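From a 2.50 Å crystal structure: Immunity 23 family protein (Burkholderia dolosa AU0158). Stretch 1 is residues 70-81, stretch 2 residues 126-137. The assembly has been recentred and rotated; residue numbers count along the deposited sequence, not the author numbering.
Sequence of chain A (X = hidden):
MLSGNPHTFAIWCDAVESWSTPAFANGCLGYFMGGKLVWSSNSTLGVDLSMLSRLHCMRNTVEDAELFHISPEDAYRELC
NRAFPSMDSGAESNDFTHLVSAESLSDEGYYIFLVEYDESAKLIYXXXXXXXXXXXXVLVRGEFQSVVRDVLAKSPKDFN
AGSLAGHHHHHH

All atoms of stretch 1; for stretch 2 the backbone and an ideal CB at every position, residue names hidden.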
# COMPACT_ATOMS: atom_id res chain seq x y z
N ILE A 70 9.16 -21.83 4.62
CA ILE A 70 8.41 -22.31 3.47
C ILE A 70 9.29 -22.21 2.22
O ILE A 70 10.45 -21.88 2.31
CB ILE A 70 7.05 -21.60 3.31
CG1 ILE A 70 7.23 -20.12 2.97
CG2 ILE A 70 6.21 -21.76 4.58
CD1 ILE A 70 5.93 -19.38 2.80
N SER A 71 8.72 -22.55 1.07
CA SER A 71 9.45 -22.53 -0.19
C SER A 71 9.83 -21.09 -0.58
O SER A 71 9.13 -20.15 -0.18
CB SER A 71 8.57 -23.15 -1.29
OG SER A 71 9.17 -23.04 -2.57
N PRO A 72 10.94 -20.92 -1.33
CA PRO A 72 11.25 -19.61 -1.93
C PRO A 72 10.13 -19.13 -2.84
O PRO A 72 9.74 -17.96 -2.78
CB PRO A 72 12.51 -19.88 -2.76
CG PRO A 72 12.65 -21.37 -2.85
CD PRO A 72 11.98 -21.93 -1.64
N GLU A 73 9.61 -20.05 -3.66
CA GLU A 73 8.47 -19.81 -4.57
C GLU A 73 7.22 -19.26 -3.86
O GLU A 73 6.62 -18.28 -4.29
CB GLU A 73 8.14 -21.11 -5.32
CG GLU A 73 6.90 -21.12 -6.21
CD GLU A 73 6.81 -22.40 -7.05
OE1 GLU A 73 7.84 -22.87 -7.59
OE2 GLU A 73 5.69 -22.94 -7.18
N ASP A 74 6.85 -19.90 -2.77
CA ASP A 74 5.65 -19.50 -2.03
C ASP A 74 5.90 -18.23 -1.23
O ASP A 74 5.05 -17.34 -1.21
CB ASP A 74 5.16 -20.63 -1.12
CG ASP A 74 4.72 -21.86 -1.89
OD1 ASP A 74 5.31 -22.16 -2.95
OD2 ASP A 74 3.79 -22.55 -1.44
N ALA A 75 7.06 -18.13 -0.59
CA ALA A 75 7.40 -16.94 0.20
C ALA A 75 7.40 -15.65 -0.66
O ALA A 75 6.82 -14.63 -0.29
CB ALA A 75 8.74 -17.12 0.89
N TYR A 76 8.06 -15.72 -1.81
CA TYR A 76 8.10 -14.58 -2.74
C TYR A 76 6.71 -14.13 -3.20
O TYR A 76 6.47 -12.95 -3.36
CB TYR A 76 8.95 -14.93 -3.95
CG TYR A 76 9.10 -13.81 -4.96
CD1 TYR A 76 9.92 -12.72 -4.70
CD2 TYR A 76 8.43 -13.85 -6.17
CE1 TYR A 76 10.07 -11.70 -5.63
CE2 TYR A 76 8.57 -12.84 -7.10
CZ TYR A 76 9.38 -11.76 -6.82
OH TYR A 76 9.53 -10.75 -7.75
N ARG A 77 5.81 -15.09 -3.40
CA ARG A 77 4.43 -14.79 -3.78
C ARG A 77 3.69 -14.12 -2.64
O ARG A 77 2.96 -13.17 -2.84
CB ARG A 77 3.69 -16.06 -4.18
CG ARG A 77 2.29 -15.81 -4.73
CD ARG A 77 1.78 -16.99 -5.54
NE ARG A 77 1.73 -18.22 -4.75
CZ ARG A 77 2.54 -19.27 -4.87
NH1 ARG A 77 3.52 -19.29 -5.78
NH2 ARG A 77 2.38 -20.32 -4.08
N GLU A 78 3.88 -14.65 -1.43
CA GLU A 78 3.26 -14.07 -0.25
C GLU A 78 3.81 -12.66 0.05
O GLU A 78 3.09 -11.79 0.53
CB GLU A 78 3.46 -15.02 0.95
CG GLU A 78 3.02 -14.49 2.32
CD GLU A 78 1.62 -13.91 2.34
OE1 GLU A 78 0.73 -14.44 1.64
OE2 GLU A 78 1.41 -12.90 3.07
N LEU A 79 5.09 -12.43 -0.23
CA LEU A 79 5.71 -11.14 0.08
C LEU A 79 5.28 -10.07 -0.92
O LEU A 79 5.11 -8.90 -0.57
CB LEU A 79 7.22 -11.30 0.09
CG LEU A 79 7.73 -12.00 1.35
CD1 LEU A 79 9.09 -12.64 1.10
CD2 LEU A 79 7.80 -11.01 2.51
N CYS A 80 5.13 -10.51 -2.18
CA CYS A 80 4.58 -9.70 -3.25
C CYS A 80 3.08 -9.45 -3.04
O CYS A 80 2.55 -8.42 -3.46
CB CYS A 80 4.83 -10.38 -4.60
SG CYS A 80 6.59 -10.47 -5.05
N ASN A 81 2.38 -10.39 -2.40
CA ASN A 81 1.01 -10.16 -1.95
C ASN A 81 0.92 -9.05 -0.93
O ASN A 81 0.03 -8.23 -1.00
CB ASN A 81 0.41 -11.41 -1.33
CG ASN A 81 -0.56 -12.10 -2.25
OD1 ASN A 81 -1.77 -12.05 -2.05
ND2 ASN A 81 -0.03 -12.72 -3.31
N UNK A 126 13.27 -12.44 -6.59
CA UNK A 126 12.76 -12.90 -7.88
C UNK A 126 12.53 -11.68 -8.76
O UNK A 126 12.77 -10.55 -8.36
CB UNK A 126 11.47 -13.71 -7.72
N UNK A 127 12.06 -11.92 -9.98
CA UNK A 127 11.79 -10.85 -10.93
C UNK A 127 10.28 -10.76 -11.16
O UNK A 127 9.67 -11.73 -11.61
CB UNK A 127 12.53 -11.09 -12.25
N UNK A 128 9.69 -9.62 -10.81
CA UNK A 128 8.28 -9.33 -11.10
C UNK A 128 7.36 -10.39 -10.48
O UNK A 128 7.51 -10.68 -9.29
CB UNK A 128 8.05 -9.26 -12.61
N UNK A 129 6.45 -10.97 -11.26
CA UNK A 129 5.48 -11.93 -10.71
C UNK A 129 5.90 -13.39 -10.98
O UNK A 129 5.12 -14.31 -10.77
CB UNK A 129 4.10 -11.67 -11.31
N UNK A 130 7.15 -13.58 -11.41
CA UNK A 130 7.69 -14.91 -11.66
C UNK A 130 8.08 -15.65 -10.36
O UNK A 130 9.25 -15.80 -10.05
CB UNK A 130 8.91 -14.80 -12.58
N UNK A 131 7.08 -16.12 -9.63
CA UNK A 131 7.30 -16.80 -8.35
C UNK A 131 7.97 -18.18 -8.51
O UNK A 131 8.69 -18.62 -7.63
CB UNK A 131 5.96 -16.96 -7.62
N UNK A 132 7.73 -18.84 -9.65
CA UNK A 132 8.41 -20.10 -9.99
C UNK A 132 9.95 -19.99 -9.97
O UNK A 132 10.62 -20.80 -9.33
CB UNK A 132 7.95 -20.56 -11.37
N UNK A 133 10.47 -18.98 -10.66
CA UNK A 133 11.91 -18.74 -10.77
C UNK A 133 12.47 -17.96 -9.56
O UNK A 133 13.55 -17.40 -9.65
CB UNK A 133 12.21 -17.97 -12.06
N UNK A 134 11.77 -17.89 -8.43
CA UNK A 134 12.30 -17.17 -7.27
C UNK A 134 13.51 -17.91 -6.72
O UNK A 134 13.81 -19.03 -7.18
CB UNK A 134 11.23 -17.01 -6.19
N UNK A 135 14.22 -17.32 -5.77
CA UNK A 135 15.33 -18.00 -5.12
C UNK A 135 15.67 -17.34 -3.81
O UNK A 135 15.07 -16.34 -3.47
CB UNK A 135 16.56 -18.02 -6.03
N UNK A 136 16.62 -17.88 -3.07
CA UNK A 136 17.02 -17.29 -1.81
C UNK A 136 18.37 -17.77 -1.43
O UNK A 136 18.84 -18.80 -1.94
CB UNK A 136 16.01 -17.60 -0.70
N UNK A 137 18.99 -17.03 -0.51
CA UNK A 137 20.26 -17.41 0.06
C UNK A 137 20.24 -17.17 1.55
O UNK A 137 19.70 -16.16 2.00
CB UNK A 137 21.41 -16.64 -0.60

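Position 126 has extended backbone angles, and its CA-to-CB bond points toward stretch 1. An ideal CB there would lie 3.0 Å from CZ of Tyr76, a clash. A residue without a side chain fits best. It is Gly126. Its CA sits over one face of the Tyr76 ring, 4.0 Å from the centroid, in a CH-pi contact.

At position 127 the CB points away. A beta-branched or aromatic residue would suit the strand. It is Phe127, which opens a type II' turn.

Position 128 has phi 58° and psi -129°. Glycine adopts these angles most easily, and Asn or Asp would be other candidates. The CB points away, so a long polar chain is also possible. It is Lys128. The backbone makes the contact: Tyr76 OH donates a hydrogen bond of 2.5 Å to Lys128 O, which lies at the ring edge.

Positions 129 and 130 point away, with nothing of stretch 1 within 5.5 Å of either ideal CB. Polar residues suit this turn. They are Glu129 and Asn130. Asn130 OD1 accepts a hydrogen bond from the backbone N of position 133, 3.0 Å away.

Position 131 lies close to the helix. Its ideal CB is 3.6 Å from Glu73 O and 3.8 Å from Arg77 NH1, so a small residue such as Ser, Ala or Gly is favoured. It is Ser131. Its OG is 3.7 Å from Arg77 CB, and its O receives a CA-H...O contact from Glu73 CA at 3.3 Å.

At position 132 the CB points away, but Glu73 OE1 is 4.4 Å from the ideal CB of position 132. The negative charge invites Lys or Arg. It is Arg132. Its end nevertheless comes nearer, and Arg132 NH1 forms a salt bridge of 2.4 Å with Glu73 OE2.

Position 133 points away into space free of stretch 1. Many polar residues would do; it is Glu133.

Position 134 points toward the helix. The ideal CB is 3.8 Å from both Tyr76 CB and Pro72 O, which favours a small apolar residue. It is Ala134, which packs on Tyr76.

Position 135 is extended, with its CB away from stretch 1, so most residues would fit. It is Gly135, whose CA lies 4.1 Å from Pro72 CB.

Position 136 points toward Pro72, with 4.7 Å from the ideal CB to Pro72 CB. An apolar or long flexible chain could cover the ring. It is Glu136, with OE1 3.2 Å from Pro72 CB and OE2 hydrogen-bonded elsewhere in the structure.

Position 137 is out of reach. A beta-branched residue suits the strand; it is Val137.

Stretch 2, residues 126-137: GFKENSREAGEV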
# COMPACT_ATOMS: atom_id res chain seq x y z
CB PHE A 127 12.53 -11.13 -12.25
CG PHE A 127 12.29 -10.09 -13.31
CD1 PHE A 127 12.82 -8.81 -13.18
CD2 PHE A 127 11.55 -10.38 -14.45
CE1 PHE A 127 12.61 -7.86 -14.16
CE2 PHE A 127 11.34 -9.43 -15.44
CZ PHE A 127 11.87 -8.17 -15.29
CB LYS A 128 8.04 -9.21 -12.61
CG LYS A 128 8.83 -8.09 -13.29
CD LYS A 128 8.00 -6.83 -13.48
CE LYS A 128 8.68 -5.88 -14.46
NZ LYS A 128 7.74 -4.82 -14.93
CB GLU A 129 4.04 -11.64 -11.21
CG GLU A 129 3.21 -10.83 -10.20
CD GLU A 129 1.88 -10.30 -10.75
OE1 GLU A 129 1.15 -11.01 -11.50
OE2 GLU A 129 1.54 -9.16 -10.39
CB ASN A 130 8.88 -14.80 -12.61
CG ASN A 130 9.34 -16.15 -13.14
OD1 ASN A 130 9.04 -17.20 -12.56
ND2 ASN A 130 10.06 -16.13 -14.26
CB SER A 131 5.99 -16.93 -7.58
OG SER A 131 5.30 -15.68 -7.51
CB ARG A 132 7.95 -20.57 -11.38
CG ARG A 132 6.65 -21.38 -11.38
CD ARG A 132 6.88 -22.87 -11.07
NE ARG A 132 5.69 -23.74 -11.09
CZ ARG A 132 4.65 -23.67 -10.25
NH1 ARG A 132 4.57 -22.72 -9.32
NH2 ARG A 132 3.65 -24.54 -10.38
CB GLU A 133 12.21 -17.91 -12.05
CG GLU A 133 13.62 -17.98 -12.63
CD GLU A 133 14.03 -16.77 -13.51
OE1 GLU A 133 14.19 -16.90 -14.76
OE2 GLU A 133 14.20 -15.67 -12.94
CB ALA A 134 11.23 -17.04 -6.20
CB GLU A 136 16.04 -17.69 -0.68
CG GLU A 136 16.09 -19.16 -0.28
CD GLU A 136 14.86 -19.63 0.52
OE1 GLU A 136 13.72 -19.35 0.10
OE2 GLU A 136 15.05 -20.30 1.57
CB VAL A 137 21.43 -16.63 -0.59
CG1 VAL A 137 21.15 -15.12 -0.61
CG2 VAL A 137 22.74 -16.93 0.14
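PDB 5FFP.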